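Local coordinates for protein phenol hydroxylase component phN (Pseudomonas stutzeri, PDB 3U52) that probably hydroxylates phenol at a carboxylate- and histidine-bound diiron centre, as the large oxygenase subunit of a bacterial multicomponent monooxygenase, at residues 177-182 / 192-197; 293-298 / 322-327; 89-94 / 484-489. One frame throughout, in Å; residues are numbered along the deposited sequence.

Contact 1 of 3, residues 177-182 / 192-197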
# COMPACT_ATOMS: atom_id res chain seq x y z
N SER A 177 -15.66 -21.73 24.33
CA SER A 177 -15.61 -23.11 24.78
C SER A 177 -15.18 -24.09 23.67
O SER A 177 -14.56 -25.12 23.96
CB SER A 177 -16.94 -23.55 25.44
OG SER A 177 -17.95 -23.68 24.46
N PHE A 178 -15.48 -23.78 22.41
CA PHE A 178 -14.97 -24.57 21.25
C PHE A 178 -13.45 -24.62 21.30
O PHE A 178 -12.82 -25.71 21.23
CB PHE A 178 -15.41 -23.93 19.89
CG PHE A 178 -14.85 -24.63 18.68
CD1 PHE A 178 -13.62 -24.28 18.17
CD2 PHE A 178 -15.59 -25.63 18.04
CE1 PHE A 178 -13.09 -24.96 17.04
CE2 PHE A 178 -15.09 -26.31 16.88
CZ PHE A 178 -13.85 -26.01 16.42
N PHE A 179 -12.83 -23.44 21.41
CA PHE A 179 -11.38 -23.44 21.44
C PHE A 179 -10.73 -23.88 22.78
O PHE A 179 -9.61 -24.39 22.76
CB PHE A 179 -10.81 -22.05 20.99
CG PHE A 179 -9.75 -22.19 19.94
CD1 PHE A 179 -10.08 -22.26 18.61
CD2 PHE A 179 -8.41 -22.30 20.31
CE1 PHE A 179 -9.08 -22.46 17.61
CE2 PHE A 179 -7.40 -22.47 19.35
CZ PHE A 179 -7.74 -22.55 18.00
N ASP A 180 -11.40 -23.64 23.91
CA ASP A 180 -10.94 -24.15 25.23
C ASP A 180 -10.93 -25.67 25.18
O ASP A 180 -10.02 -26.26 25.67
CB ASP A 180 -11.82 -23.68 26.37
CG ASP A 180 -11.52 -22.26 26.81
OD1 ASP A 180 -10.61 -21.59 26.22
OD2 ASP A 180 -12.19 -21.78 27.78
N ASP A 181 -11.94 -26.29 24.57
CA ASP A 181 -12.04 -27.74 24.41
C ASP A 181 -10.82 -28.25 23.66
O ASP A 181 -10.11 -29.14 24.15
CB ASP A 181 -13.39 -28.05 23.73
CG ASP A 181 -13.76 -29.55 23.68
OD1 ASP A 181 -12.89 -30.42 23.77
OD2 ASP A 181 -14.96 -29.83 23.48
N ALA A 182 -10.50 -27.63 22.50
CA ALA A 182 -9.31 -28.04 21.72
C ALA A 182 -7.98 -27.85 22.46
O ALA A 182 -7.14 -28.73 22.42
CB ALA A 182 -9.27 -27.28 20.34
N THR A 192 -6.15 -32.47 15.08
CA THR A 192 -7.30 -33.01 14.35
C THR A 192 -8.46 -32.04 14.37
O THR A 192 -9.19 -31.92 13.37
CB THR A 192 -7.70 -34.41 14.88
OG1 THR A 192 -6.59 -35.30 14.68
CG2 THR A 192 -8.94 -34.95 14.12
N ALA A 193 -8.68 -31.38 15.50
CA ALA A 193 -9.76 -30.42 15.67
C ALA A 193 -9.55 -29.20 14.78
O ALA A 193 -10.43 -28.77 14.03
CB ALA A 193 -9.79 -29.95 17.13
N ILE A 194 -8.38 -28.62 14.95
CA ILE A 194 -8.12 -27.29 14.40
C ILE A 194 -7.51 -27.33 12.98
O ILE A 194 -8.04 -26.68 12.06
CB ILE A 194 -7.31 -26.36 15.43
CG1 ILE A 194 -8.00 -26.33 16.81
CG2 ILE A 194 -7.14 -24.93 14.88
CD1 ILE A 194 -9.56 -25.89 16.86
N SER A 195 -6.46 -28.13 12.78
CA SER A 195 -5.82 -28.20 11.47
C SER A 195 -6.67 -28.97 10.45
O SER A 195 -6.89 -28.48 9.34
CB SER A 195 -4.42 -28.78 11.55
OG SER A 195 -3.53 -27.75 12.00
N PHE A 196 -7.15 -30.14 10.82
CA PHE A 196 -7.95 -30.88 9.87
C PHE A 196 -9.41 -30.40 9.81
O PHE A 196 -9.87 -29.97 8.75
CB PHE A 196 -7.82 -32.39 10.07
CG PHE A 196 -8.80 -33.18 9.26
CD1 PHE A 196 -8.61 -33.36 7.90
CD2 PHE A 196 -9.97 -33.68 9.84
CE1 PHE A 196 -9.54 -34.07 7.15
CE2 PHE A 196 -10.92 -34.37 9.07
CZ PHE A 196 -10.70 -34.58 7.75
N SER A 197 -10.14 -30.41 10.93
CA SER A 197 -11.58 -30.12 10.92
C SER A 197 -11.91 -28.64 10.62
O SER A 197 -12.76 -28.34 9.78
CB SER A 197 -12.23 -30.60 12.25
OG SER A 197 -12.01 -32.01 12.43
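Ile194 sets its CD1 methyl against the outer ends of the Phe178 and Phe179 rings, meeting each obliquely, where helices 173-184 and 187-216 come together. Phe178 and Ile194 lie alongside one another, pointing opposite ways, CE1 of Phe178 lying 3.7 Å from Ile194 CD1. Phe179 instead runs at about a right angle to Ile194, and its CE1 comes to 3.5 Å from the same CD1 methyl while its CZ lies 4.0 Å from Ile194 CG2. With CG1 anti to the carbonyl carbon (chi1 -52°), Ile194 sends its longer branch to both rings and the CG2 branch to Phe179 alone. Ala182 CB, 3.8 Å from Ile194 CD1, and Ala193 CB, 4.2 Å from Ala182 CB, are the small residues that suit the nearest approach of the backbones. The axes of the two segments come no closer than 10.5 Å, at 110°. Helix 105-121 covers Phe179 and Ile194, while Trp265 meets Phe178 edge-to-face. Within 192-197, the pi-type turn brings Ser197 N to Thr192 O, and the Ser197 hydroxyl adds a second bond from the opposite face of that carbonyl plane. No hydrogen bond crosses the contact, so its cohesion is apolar, resting on buried aromatic rings, one isoleucine and two alanine methyls.

Contact 2 of 3, residues 293-298 / 322-327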
# COMPACT_ATOMS: atom_id res chain seq x y z
N GLU A 293 -26.76 -22.65 0.28
CA GLU A 293 -25.87 -22.80 -0.87
C GLU A 293 -24.41 -22.98 -0.46
O GLU A 293 -23.70 -23.75 -1.10
CB GLU A 293 -25.97 -21.57 -1.80
CG GLU A 293 -27.23 -21.53 -2.70
CD GLU A 293 -27.51 -20.15 -3.30
OE1 GLU A 293 -27.00 -19.12 -2.80
OE2 GLU A 293 -28.26 -20.10 -4.32
N ALA A 294 -23.93 -22.20 0.51
CA ALA A 294 -22.57 -22.36 1.04
C ALA A 294 -22.34 -23.75 1.65
O ALA A 294 -21.32 -24.40 1.38
CB ALA A 294 -22.28 -21.25 2.09
N TRP A 295 -23.27 -24.23 2.47
CA TRP A 295 -23.17 -25.58 3.04
C TRP A 295 -23.09 -26.67 1.96
O TRP A 295 -22.27 -27.61 2.03
CB TRP A 295 -24.35 -25.92 3.98
CG TRP A 295 -24.11 -27.19 4.70
CD1 TRP A 295 -24.69 -28.43 4.42
CD2 TRP A 295 -23.25 -27.41 5.84
NE1 TRP A 295 -24.22 -29.39 5.32
CE2 TRP A 295 -23.33 -28.80 6.18
CE3 TRP A 295 -22.39 -26.58 6.59
CZ2 TRP A 295 -22.61 -29.36 7.26
CZ3 TRP A 295 -21.63 -27.16 7.66
CH2 TRP A 295 -21.76 -28.53 7.97
N GLU A 296 -23.99 -26.56 0.99
CA GLU A 296 -24.07 -27.50 -0.10
C GLU A 296 -22.79 -27.59 -0.94
O GLU A 296 -22.34 -28.68 -1.33
CB GLU A 296 -25.25 -27.07 -0.95
CG GLU A 296 -25.76 -28.15 -1.86
CD GLU A 296 -27.13 -27.80 -2.45
OE1 GLU A 296 -27.32 -28.09 -3.66
OE2 GLU A 296 -27.99 -27.21 -1.73
N VAL A 297 -22.18 -26.45 -1.24
CA VAL A 297 -20.96 -26.45 -2.02
C VAL A 297 -19.75 -26.81 -1.18
O VAL A 297 -18.97 -27.69 -1.54
CB VAL A 297 -20.77 -25.06 -2.69
CG1 VAL A 297 -19.40 -24.97 -3.44
CG2 VAL A 297 -21.96 -24.82 -3.63
N TYR A 298 -19.57 -26.15 -0.04
CA TYR A 298 -18.34 -26.30 0.69
C TYR A 298 -18.29 -27.56 1.53
O TYR A 298 -17.23 -28.12 1.72
CB TYR A 298 -18.01 -25.05 1.50
CG TYR A 298 -17.81 -23.88 0.58
CD1 TYR A 298 -18.71 -22.83 0.55
CD2 TYR A 298 -16.73 -23.86 -0.31
CE1 TYR A 298 -18.52 -21.77 -0.33
CE2 TYR A 298 -16.54 -22.82 -1.19
CZ TYR A 298 -17.44 -21.78 -1.20
OH TYR A 298 -17.25 -20.72 -2.08
N ASP A 322 -25.95 -35.97 8.18
CA ASP A 322 -27.34 -35.84 7.63
C ASP A 322 -28.24 -34.84 8.34
O ASP A 322 -29.07 -34.19 7.71
CB ASP A 322 -28.09 -37.19 7.57
CG ASP A 322 -28.11 -37.98 8.94
OD1 ASP A 322 -27.01 -38.37 9.53
OD2 ASP A 322 -29.26 -38.28 9.39
N VAL A 323 -28.11 -34.79 9.66
CA VAL A 323 -28.87 -33.85 10.48
C VAL A 323 -28.41 -32.44 10.10
O VAL A 323 -29.23 -31.53 9.99
CB VAL A 323 -28.67 -34.15 11.99
CG1 VAL A 323 -29.34 -33.12 12.82
CG2 VAL A 323 -29.19 -35.55 12.38
N ALA A 324 -27.09 -32.24 9.90
CA ALA A 324 -26.52 -30.92 9.59
C ALA A 324 -26.94 -30.51 8.15
O ALA A 324 -27.27 -29.32 7.89
CB ALA A 324 -25.00 -30.97 9.73
N ASN A 325 -26.90 -31.47 7.22
CA ASN A 325 -27.35 -31.19 5.81
C ASN A 325 -28.79 -30.70 5.78
O ASN A 325 -29.07 -29.69 5.19
CB ASN A 325 -27.17 -32.41 4.88
CG ASN A 325 -25.73 -32.81 4.77
OD1 ASN A 325 -24.83 -32.06 5.18
ND2 ASN A 325 -25.49 -34.00 4.21
N ASP A 326 -29.67 -31.40 6.49
CA ASP A 326 -31.04 -30.98 6.67
C ASP A 326 -31.26 -29.64 7.44
O ASP A 326 -32.16 -28.89 7.10
CB ASP A 326 -31.83 -32.08 7.39
CG ASP A 326 -33.31 -31.77 7.45
OD1 ASP A 326 -33.99 -31.97 6.41
OD2 ASP A 326 -33.80 -31.30 8.52
N ALA A 327 -30.41 -29.30 8.43
CA ALA A 327 -30.57 -28.05 9.20
C ALA A 327 -30.26 -26.80 8.37
O ALA A 327 -30.60 -25.69 8.77
CB ALA A 327 -29.71 -28.05 10.50
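The indole of Trp295 meets the helix 321-327 in two ways, at its edge and on one face. At the edge, Asn325 presents OD1, with CG behind it, near the ring plane; over the face lies the carbonyl oxygen of Ala324, 3.9 Å above the plane of the Trp295 ring and shifted toward the rim. Ring and amide planes are 59° apart, and the two side chains cross at about a right angle. The polar link is a single short hydrogen bond: Trp295 NE1 gives its N-H to Asn325 OD1 at 2.7 Å, almost straight at 173°. The donor is tilted somewhat from the carbonyl plane of the amide. A buried tryptophan needs an acceptor for its one N-H, and asparagine, whose CG is anti to its carbonyl carbon (chi1 -62°), turns its amide oxygen to the indole edge. Beyond the nitrogen, the benzo ring takes up the apolar part, Trp295 CZ2 resting 3.8 Å from the methyl of Ala324, where a methyl-sized side chain lets the benzo ring settle on the helix. CG of Trp295 is anti to the backbone N, which carries the ring across from helix 291-310. Tyr299 stacks on the indole, and Phe270 and Phe266 of helix 254-283 enclose it further; Leu205 of helix 187-216 also touches it. The arrangement is that of a buried tryptophan at a helix-helix interface in a mainly helical hydroxylase, its N-H satisfied by a side-chain acceptor of the second helix: a short helix is pinned on helix 291-310, which itself packs against helix 187-216, the bearer of the iron ligand Glu199.

Contact 3 of 3, residues 89-94 / 484-489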
# COMPACT_ATOMS: atom_id res chain seq x y z
N SER A 89 -22.06 -0.48 2.29
CA SER A 89 -23.44 -0.52 1.77
C SER A 89 -24.45 0.17 2.74
O SER A 89 -25.31 0.95 2.29
CB SER A 89 -23.85 -1.95 1.47
OG SER A 89 -23.61 -2.76 2.63
N ASP A 90 -24.31 -0.11 4.04
CA ASP A 90 -25.24 0.36 5.11
C ASP A 90 -24.61 0.03 6.44
O ASP A 90 -23.90 -0.97 6.56
CB ASP A 90 -26.58 -0.38 5.03
CG ASP A 90 -27.61 0.17 6.02
OD1 ASP A 90 -27.82 -0.44 7.08
OD2 ASP A 90 -28.14 1.27 5.78
N ALA A 91 -24.88 0.85 7.46
CA ALA A 91 -24.29 0.64 8.78
C ALA A 91 -24.74 -0.70 9.42
O ALA A 91 -24.04 -1.18 10.31
CB ALA A 91 -24.60 1.78 9.69
N ARG A 92 -25.85 -1.30 8.95
CA ARG A 92 -26.26 -2.63 9.44
C ARG A 92 -25.09 -3.60 9.27
O ARG A 92 -24.91 -4.53 10.07
CB ARG A 92 -27.49 -3.22 8.71
CG ARG A 92 -28.82 -2.51 9.06
CD ARG A 92 -30.03 -3.12 8.30
NE ARG A 92 -29.78 -3.17 6.85
CZ ARG A 92 -30.50 -3.84 5.94
NH1 ARG A 92 -31.55 -4.58 6.31
NH2 ARG A 92 -30.16 -3.79 4.63
N TYR A 93 -24.31 -3.40 8.20
CA TYR A 93 -23.19 -4.30 7.86
C TYR A 93 -22.18 -4.37 8.99
O TYR A 93 -21.55 -5.41 9.17
CB TYR A 93 -22.49 -3.83 6.55
CG TYR A 93 -21.13 -4.51 6.32
CD1 TYR A 93 -21.03 -5.79 5.72
CD2 TYR A 93 -19.95 -3.90 6.75
CE1 TYR A 93 -19.79 -6.40 5.53
CE2 TYR A 93 -18.72 -4.50 6.57
CZ TYR A 93 -18.63 -5.72 5.96
OH TYR A 93 -17.37 -6.27 5.84
N VAL A 94 -21.99 -3.28 9.74
CA VAL A 94 -20.93 -3.24 10.74
C VAL A 94 -21.21 -4.29 11.87
O VAL A 94 -20.28 -4.77 12.53
CB VAL A 94 -20.72 -1.85 11.28
CG1 VAL A 94 -19.57 -1.79 12.33
CG2 VAL A 94 -20.45 -0.88 10.11
N PHE A 484 -29.73 -3.59 21.67
CA PHE A 484 -31.08 -3.24 21.22
C PHE A 484 -31.21 -3.20 19.70
O PHE A 484 -30.20 -3.37 19.00
CB PHE A 484 -31.56 -1.88 21.78
CG PHE A 484 -31.67 -1.82 23.30
CD1 PHE A 484 -32.32 -2.84 24.03
CD2 PHE A 484 -31.16 -0.73 23.99
CE1 PHE A 484 -32.43 -2.77 25.43
CE2 PHE A 484 -31.25 -0.65 25.41
CZ PHE A 484 -31.90 -1.67 26.12
N ASP A 485 -32.43 -2.96 19.19
CA ASP A 485 -32.68 -2.89 17.76
C ASP A 485 -31.82 -1.85 17.02
O ASP A 485 -31.48 -0.78 17.55
CB ASP A 485 -34.16 -2.54 17.50
CG ASP A 485 -34.65 -3.04 16.18
OD1 ASP A 485 -35.26 -4.13 16.18
OD2 ASP A 485 -34.42 -2.37 15.11
N TYR A 486 -31.50 -2.15 15.78
CA TYR A 486 -30.75 -1.22 14.94
C TYR A 486 -31.53 0.09 14.70
O TYR A 486 -30.95 1.20 14.67
CB TYR A 486 -30.41 -1.86 13.60
CG TYR A 486 -29.78 -0.89 12.64
CD1 TYR A 486 -28.44 -0.47 12.80
CD2 TYR A 486 -30.52 -0.35 11.58
CE1 TYR A 486 -27.85 0.45 11.88
CE2 TYR A 486 -29.95 0.56 10.67
CZ TYR A 486 -28.63 0.96 10.84
OH TYR A 486 -28.08 1.86 9.90
N VAL A 487 -32.84 -0.07 14.48
CA VAL A 487 -33.72 1.08 14.24
C VAL A 487 -33.81 1.93 15.52
O VAL A 487 -34.25 1.48 16.57
CB VAL A 487 -35.10 0.60 13.69
CG1 VAL A 487 -36.10 1.74 13.62
CG2 VAL A 487 -34.88 -0.04 12.31
N GLY A 488 -33.28 3.14 15.42
CA GLY A 488 -33.24 4.07 16.52
C GLY A 488 -31.94 4.05 17.29
O GLY A 488 -31.84 4.64 18.38
N SER A 489 -30.95 3.34 16.78
CA SER A 489 -29.70 3.18 17.54
C SER A 489 -28.82 4.34 17.20
O SER A 489 -29.05 4.98 16.19
CB SER A 489 -28.99 1.91 17.12
OG SER A 489 -28.69 1.97 15.72
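Tyr486 reaches from the loop 484-489 to Arg92, Ala91 and Asp90 of the loop 89-94. From its CB the chain turns with CG anti to the backbone N (chi1 174°), aiming the ring at the other loop. Tyr486 CG lies 4.0 Å from Arg92 CG, and CE2 of Tyr486 draws closer to that same methylene, at 3.6 Å. Arg92 CG thus sits over one ring face, 3.7 Å from the centroid of Tyr486 and 14° off the normal, a CH-pi contact made by the aliphatic stem of the arginine. Past the bend at chi3, NE bonds weakly to Asp90 OD1 and NH1 forms a salt bridge with Glu357. Both loops are shaped by Asx turns: Asp90 OD1 accepts from Arg92 N at 2.8 Å, and Asp485 OD2 from Val487 N. Tyr486 also opens a type II turn to Ser489, in which Gly488 fits because its positive phi would jam a CB against the carbonyl oxygen of Val487. Ser489 caps helix 490-498, which carries the copper ligand His494, through Gln492 N, and its OG also bonds Tyr486 O. Farther out on the ring, CE1 faces the backbone N of Arg92, and CE1 of Tyr486 packs 4.1 Å from Ala91 CB. At the tip, Tyr486 OH rests 3.5 Å from Ala91 CB, and Asp90 OD1, on a side chain pointing back at the tyrosine, is 3.6 Å from that OH, too far to count as a hydrogen bond.

Starting from the N terminus, the chain first lays down 89-94, ahead of helix 94-103, and only near its end does 484-489 return to close contact 3, a loop of 389 residues that encloses the other two contacts and all the residues of both iron sites. Inside it, contact 1 closes a short loop of nine residues between successive helices 173-184 and 187-216, which meet at a steep angle. Contact 2 follows in series, joining helix 291-310 to helix 321-327 across 23 residues. The centres of contacts 1 and 2 lie about 20 Å apart, and helix 187-216, which forms half of contact 1, also packs against Trp295 and Tyr298 of helix 291-310. Contact 3, more peripheral, ties the hydroxylase family region to the C-terminal part.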